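Local coordinates for putative fumarylacetoacetate hydrolase family protein (Yersinia pestis, PDB 3S52) that is of unknown function but belongs to the fumarylacetoacetate hydrolase family, with that family's C-terminal domain, and forms a two-chain assembly, at residues 21-26 / 176-181; 140-145 / 210-215. All coordinates share one frame; numbering follows the deposited sequence.

Contact 1 of 2, residues 21-26 / 176-181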
loop_
_atom_site.group_PDB
_atom_site.type_symbol
_atom_site.label_atom_id
_atom_site.label_comp_id
_atom_site.label_asym_id
_atom_site.label_seq_id
_atom_site.Cartn_x
_atom_site.Cartn_y
_atom_site.Cartn_z
ATOM N N LYS A 21 -7.590 -2.982 -1.030
ATOM C CA LYS A 21 -6.725 -1.807 -1.132
ATOM C C LYS A 21 -7.404 -0.631 -1.820
ATOM O O LYS A 21 -8.484 -0.763 -2.412
ATOM C CB LYS A 21 -5.406 -2.140 -1.857
ATOM C CG LYS A 21 -5.578 -2.539 -3.346
ATOM C CD LYS A 21 -4.218 -2.824 -4.013
ATOM C CE LYS A 21 -4.387 -3.430 -5.425
ATOM N NZ LYS A 21 -5.122 -4.744 -5.412
ATOM N N VAL A 22 -6.731 0.511 -1.740
ATOM C CA VAL A 22 -7.145 1.753 -2.377
ATOM C C VAL A 22 -5.942 2.248 -3.192
ATOM O O VAL A 22 -4.873 2.454 -2.629
ATOM C CB VAL A 22 -7.503 2.797 -1.305
ATOM C CG1 VAL A 22 -8.056 4.070 -1.938
ATOM C CG2 VAL A 22 -8.487 2.211 -0.326
ATOM N N VAL A 23 -6.101 2.384 -4.508
ATOM C CA VAL A 23 -5.030 2.878 -5.378
ATOM C C VAL A 23 -5.353 4.324 -5.692
ATOM O O VAL A 23 -6.481 4.655 -6.032
ATOM C CB VAL A 23 -4.867 2.023 -6.658
ATOM C CG1 VAL A 23 -3.622 2.461 -7.478
ATOM C CG2 VAL A 23 -4.758 0.563 -6.296
ATOM N N CYS A 24 -4.365 5.190 -5.532
ATOM C CA CYS A 24 -4.602 6.625 -5.479
ATOM C C CYS A 24 -3.687 7.331 -6.429
ATOM O O CYS A 24 -2.608 6.827 -6.734
ATOM C CB CYS A 24 -4.310 7.155 -4.069
ATOM S SG CYS A 24 -5.181 6.286 -2.745
ATOM N N VAL A 25 -4.102 8.512 -6.885
ATOM C CA VAL A 25 -3.243 9.311 -7.747
ATOM C C VAL A 25 -2.899 10.652 -7.098
ATOM O O VAL A 25 -3.770 11.323 -6.555
ATOM C CB VAL A 25 -3.880 9.549 -9.127
ATOM C CG1 VAL A 25 -5.186 10.396 -9.005
ATOM C CG2 VAL A 25 -2.872 10.203 -10.069
ATOM N N GLY A 26 -1.629 11.041 -7.146
ATOM C CA GLY A 26 -1.244 12.366 -6.667
ATOM C C GLY A 26 -1.114 13.340 -7.823
ATOM O O GLY A 26 -0.991 12.931 -8.980
ATOM N N SER A 176 -6.938 2.405 -16.212
ATOM C CA SER A 176 -6.259 1.538 -17.154
ATOM C C SER A 176 -4.773 1.527 -16.820
ATOM O O SER A 176 -4.158 0.470 -16.672
ATOM C CB SER A 176 -6.498 2.024 -18.585
ATOM O OG SER A 176 -5.798 1.224 -19.511
ATOM N N TYR A 177 -4.204 2.714 -16.677
ATOM C CA TYR A 177 -2.799 2.842 -16.309
ATOM C C TYR A 177 -2.440 2.103 -15.007
ATOM O O TYR A 177 -1.487 1.305 -14.985
ATOM C CB TYR A 177 -2.400 4.320 -16.235
ATOM C CG TYR A 177 -0.965 4.535 -15.818
ATOM C CD1 TYR A 177 0.091 4.222 -16.673
ATOM C CD2 TYR A 177 -0.662 5.026 -14.561
ATOM C CE1 TYR A 177 1.419 4.410 -16.280
ATOM C CE2 TYR A 177 0.656 5.228 -14.160
ATOM C CZ TYR A 177 1.690 4.919 -15.018
ATOM O OH TYR A 177 2.994 5.120 -14.593
HETATM N N MSE A 178 -3.199 2.348 -13.938
HETATM C CA MSE A 178 -2.959 1.681 -12.646
HETATM C C MSE A 178 -2.913 0.161 -12.794
HETATM O O MSE A 178 -2.104 -0.518 -12.170
HETATM C CB MSE A 178 -4.046 2.031 -11.620
HETATM C CG MSE A 178 -4.085 3.482 -11.192
HETATM SE SE MSE A 178 -5.759 3.880 -10.203
HETATM C CE MSE A 178 -5.223 5.657 -9.475
ATOM N N SER A 179 -3.795 -0.374 -13.616
ATOM C CA SER A 179 -3.897 -1.830 -13.767
ATOM C C SER A 179 -2.671 -2.426 -14.469
ATOM O O SER A 179 -2.535 -3.640 -14.512
ATOM C CB SER A 179 -5.162 -2.211 -14.546
ATOM O OG SER A 179 -4.987 -1.988 -15.948
ATOM N N ARG A 180 -1.789 -1.592 -15.030
ATOM C CA ARG A 180 -0.556 -2.109 -15.627
ATOM C C ARG A 180 0.390 -2.554 -14.525
ATOM O O ARG A 180 1.201 -3.444 -14.714
ATOM C CB ARG A 180 0.148 -1.056 -16.478
ATOM C CG ARG A 180 -0.573 -0.671 -17.772
ATOM C CD ARG A 180 0.263 0.358 -18.550
ATOM N NE ARG A 180 1.597 -0.167 -18.840
ATOM C CZ ARG A 180 2.671 0.582 -19.060
ATOM N NH1 ARG A 180 2.589 1.907 -19.018
ATOM N NH2 ARG A 180 3.835 -0.002 -19.313
ATOM N N PHE A 181 0.272 -1.912 -13.371
ATOM C CA PHE A 181 1.119 -2.186 -12.208
ATOM C C PHE A 181 0.424 -3.107 -11.214
ATOM O O PHE A 181 1.031 -4.056 -10.715
ATOM C CB PHE A 181 1.600 -0.893 -11.524
ATOM C CG PHE A 181 2.561 -0.103 -12.362
ATOM C CD1 PHE A 181 3.939 -0.300 -12.238
ATOM C CD2 PHE A 181 2.095 0.811 -13.299
ATOM C CE1 PHE A 181 4.832 0.420 -13.013
ATOM C CE2 PHE A 181 2.972 1.535 -14.078
ATOM C CZ PHE A 181 4.350 1.341 -13.941
#

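Contact 2 of 2, residues 140-145 / 210-215. With SO4 (sulfate ion), chain F.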
loop_
_atom_site.group_PDB
_atom_site.type_symbol
_atom_site.label_atom_id
_atom_site.label_comp_id
_atom_site.label_asym_id
_atom_site.label_seq_id
_atom_site.Cartn_x
_atom_site.Cartn_y
_atom_site.Cartn_z
ATOM N N ALA A 140 -25.563 3.638 -12.566
ATOM C CA ALA A 140 -26.796 4.049 -13.257
ATOM C C ALA A 140 -27.404 5.382 -12.791
ATOM O O ALA A 140 -28.063 6.063 -13.569
ATOM C CB ALA A 140 -27.843 2.949 -13.165
ATOM N N GLU A 141 -27.234 5.734 -11.521
ATOM C CA GLU A 141 -27.781 6.989 -11.015
ATOM C C GLU A 141 -26.760 8.128 -10.957
ATOM O O GLU A 141 -27.121 9.270 -10.656
ATOM C CB GLU A 141 -28.373 6.780 -9.606
ATOM C CG GLU A 141 -29.369 5.628 -9.505
ATOM C CD GLU A 141 -30.626 5.849 -10.353
ATOM O OE1 GLU A 141 -30.980 7.023 -10.615
ATOM O OE2 GLU A 141 -31.265 4.852 -10.762
ATOM N N PHE A 142 -25.491 7.834 -11.231
ATOM C CA PHE A 142 -24.442 8.815 -10.938
ATOM C C PHE A 142 -24.240 9.880 -12.019
ATOM O O PHE A 142 -23.787 10.979 -11.735
ATOM C CB PHE A 142 -23.109 8.143 -10.577
ATOM C CG PHE A 142 -22.099 9.099 -9.986
ATOM C CD1 PHE A 142 -21.014 9.533 -10.726
ATOM C CD2 PHE A 142 -22.271 9.596 -8.706
ATOM C CE1 PHE A 142 -20.086 10.415 -10.184
ATOM C CE2 PHE A 142 -21.375 10.482 -8.164
ATOM C CZ PHE A 142 -20.271 10.895 -8.900
ATOM N N GLY A 143 -24.560 9.548 -13.260
ATOM C CA GLY A 143 -24.343 10.482 -14.350
ATOM C C GLY A 143 -22.907 10.443 -14.851
ATOM O O GLY A 143 -22.202 9.446 -14.676
ATOM N N ASP A 144 -22.462 11.543 -15.449
ATOM C CA ASP A 144 -21.136 11.593 -16.033
ATOM C C ASP A 144 -20.131 11.800 -14.915
ATOM O O ASP A 144 -20.090 12.852 -14.279
ATOM C CB ASP A 144 -21.058 12.748 -17.031
ATOM C CG ASP A 144 -19.705 12.840 -17.727
ATOM O OD1 ASP A 144 -18.757 12.132 -17.322
ATOM O OD2 ASP A 144 -19.592 13.644 -18.679
ATOM N N ALA A 145 -19.310 10.778 -14.690
ATOM C CA ALA A 145 -18.315 10.754 -13.618
ATOM C C ALA A 145 -17.267 11.853 -13.758
ATOM O O ALA A 145 -16.798 12.408 -12.768
ATOM C CB ALA A 145 -17.650 9.388 -13.544
HETATM N N MSE A 210 -19.921 17.143 0.096
HETATM C CA MSE A 210 -20.932 16.941 -0.931
HETATM C C MSE A 210 -20.370 16.366 -2.213
HETATM O O MSE A 210 -19.283 16.746 -2.657
HETATM C CB MSE A 210 -21.683 18.225 -1.208
HETATM C CG MSE A 210 -22.847 18.433 -0.262
HETATM SE SE MSE A 210 -23.723 20.126 -0.607
HETATM C CE MSE A 210 -22.635 21.210 0.583
ATOM N N LEU A 211 -21.114 15.419 -2.773
ATOM C CA LEU A 211 -20.752 14.784 -4.034
ATOM C C LEU A 211 -21.973 14.990 -4.905
ATOM O O LEU A 211 -23.049 14.444 -4.624
ATOM C CB LEU A 211 -20.472 13.295 -3.839
ATOM C CG LEU A 211 -20.135 12.491 -5.097
ATOM C CD1 LEU A 211 -18.867 13.021 -5.755
ATOM C CD2 LEU A 211 -19.978 11.007 -4.763
ATOM N N ASN A 212 -21.799 15.795 -5.943
ATOM C CA ASN A 212 -22.923 16.352 -6.663
ATOM C C ASN A 212 -23.933 16.867 -5.653
ATOM O O ASN A 212 -23.561 17.578 -4.724
ATOM C CB ASN A 212 -23.509 15.323 -7.609
ATOM C CG ASN A 212 -22.567 15.019 -8.761
ATOM O OD1 ASN A 212 -21.848 15.908 -9.236
ATOM N ND2 ASN A 212 -22.552 13.768 -9.204
ATOM N N GLY A 213 -25.195 16.489 -5.810
ATOM C CA GLY A 213 -26.224 16.988 -4.918
ATOM C C GLY A 213 -26.412 16.199 -3.626
ATOM O O GLY A 213 -27.467 16.296 -2.989
ATOM N N LYS A 214 -25.410 15.422 -3.225
ATOM C CA LYS A 214 -25.617 14.517 -2.101
ATOM C C LYS A 214 -24.641 14.795 -0.975
ATOM O O LYS A 214 -23.456 15.010 -1.220
ATOM C CB LYS A 214 -25.540 13.067 -2.567
ATOM C CG LYS A 214 -26.539 12.768 -3.671
ATOM C CD LYS A 214 -26.405 11.353 -4.174
ATOM C CE LYS A 214 -26.857 10.359 -3.121
ATOM N NZ LYS A 214 -28.244 10.618 -2.681
ATOM N N THR A 215 -25.145 14.771 0.256
ATOM C CA THR A 215 -24.396 15.272 1.407
ATOM C C THR A 215 -24.094 14.238 2.501
ATOM O O THR A 215 -24.946 13.419 2.840
ATOM C CB THR A 215 -25.159 16.447 2.039
ATOM O OG1 THR A 215 -25.333 17.469 1.053
ATOM C CG2 THR A 215 -24.406 17.014 3.227
HETATM S S SO4 F . -28.747 12.894 0.328
HETATM O O1 SO4 F . -29.142 14.276 0.599
HETATM O O2 SO4 F . -29.743 11.970 0.866
HETATM O O3 SO4 F . -28.654 12.722 -1.120
HETATM O O4 SO4 F . -27.467 12.626 0.974
#

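Contact 1 of 2, residues 21-26 / 176-181
Strand 21-26 and the 176-181 part of helix 171-181 run past each other with their segment axes 10.1 Å apart at closest and their chain directions 122° apart, Val23 and Met178 having the nearest CA atoms at 7.7 Å. Met178, a selenomethionine, carries the helix side of the contact. Its CG is anti to the carbonyl carbon (chi1 -66°), and the chain beyond is extended, which sends the selenium and methyl straight out to the strand. Val23 reaches back to meet it tip to tip: its CG1, anti to the backbone N, lies 3.7 Å from Met178 SE and 3.9 Å from Met178 CG. The terminal methyl passes beyond this valine and comes down on the strand backbone, with Met178 CE 3.8 Å from Cys24 C. The same methyl ends 4.1 Å from Val25 CB, so one unbranched side chain spans the two valines that face the helix, while Cys24 between them points away. On the helix, Ser179 OG turns back to Ser176 O (2.7 Å), approaching 19° off the carbonyl plane; it also bonds to Ala87 N, and Ser176 OG to Ala87 O, which ties this turn to the loop before helix 89-95. Leu46 and Val190, from the strands flanking 21-26 in the mixed sheet, also touch Met178. Beyond the contact, Phe181 stacks on Phe67 of the second subunit and Tyr177 OH is hydrogen-bonded to Lys123 NZ of that same subunit, placing the helix between sheet and dimer interface. With 144 Å² buried and purely apolar touching side chains, helix and sheet are joined by dispersion and exclusion of water, while polar groups of the helix bond within it, to Ala87 and to the partner chain.

Contact 2 of 2, residues 140-145 / 210-215
Lys214 NZ gives a hydrogen bond of 2.7 Å to O3 of a sulfate ion, probably from the crystallisation liquor, and Thr215 N donates a second, longer one to its O4 (3.2 Å, N-H...O angle 150°). Bends at chi3 and chi4 curl the lysine chain round O3; Trp10 also binds the anion through NE1 and makes a cation-pi contact with Lys214. Across the contact itself, the Phe142 ring fits against the type II' turn from Leu211 to Lys214 that joins the last two strands. Asn212 brings its ND2 over one ring face, 3.6 Å from Phe142 CE2, with the amide plane tilted 37° from the ring. The Leu211 and Phe142 side chains cross at about a right angle: Leu211 CD2 approaches Phe142 CE2 obliquely at 3.7 Å, and Leu211 CG lies in plane at the ring edge. With CG anti to the backbone N (chi1 -168°), the ring swings in to the turn although the bond to CB does not aim at it. The other end of the amide, Asn212 OD1, accepts a bond from Asp149 N, which helps fix the amide's rotation. Ile137 touches both Phe142 and Leu211, and Tyr99 meets the phenylalanine ring. The hairpin tip is thus held to the end of helix 139-142 by apolar packing and an amide nitrogen over a ring face, whereas its lysine binds an anion.

Overall arrangement
The two contacts lie with centres 22 Å apart and do not touch, yet their segments alternate along the chain, so the fold is threaded through both. Contact 1 is buried and joins a helix to the mixed sheet close to the second subunit; contact 2 is buried at its phenylalanine and leucine but reaches the partly exposed hairpin turn of the four-stranded antiparallel sheet, where no other protein chain touches its segments. They share no helix or strand, although residues of strands 96-107 and 131-138 of the mixed sheet touch contact 2. A selenomethionine side chain against valines and strand backbone makes the first interface; an aromatic ring, an amide and a nearby bound anion mark the second.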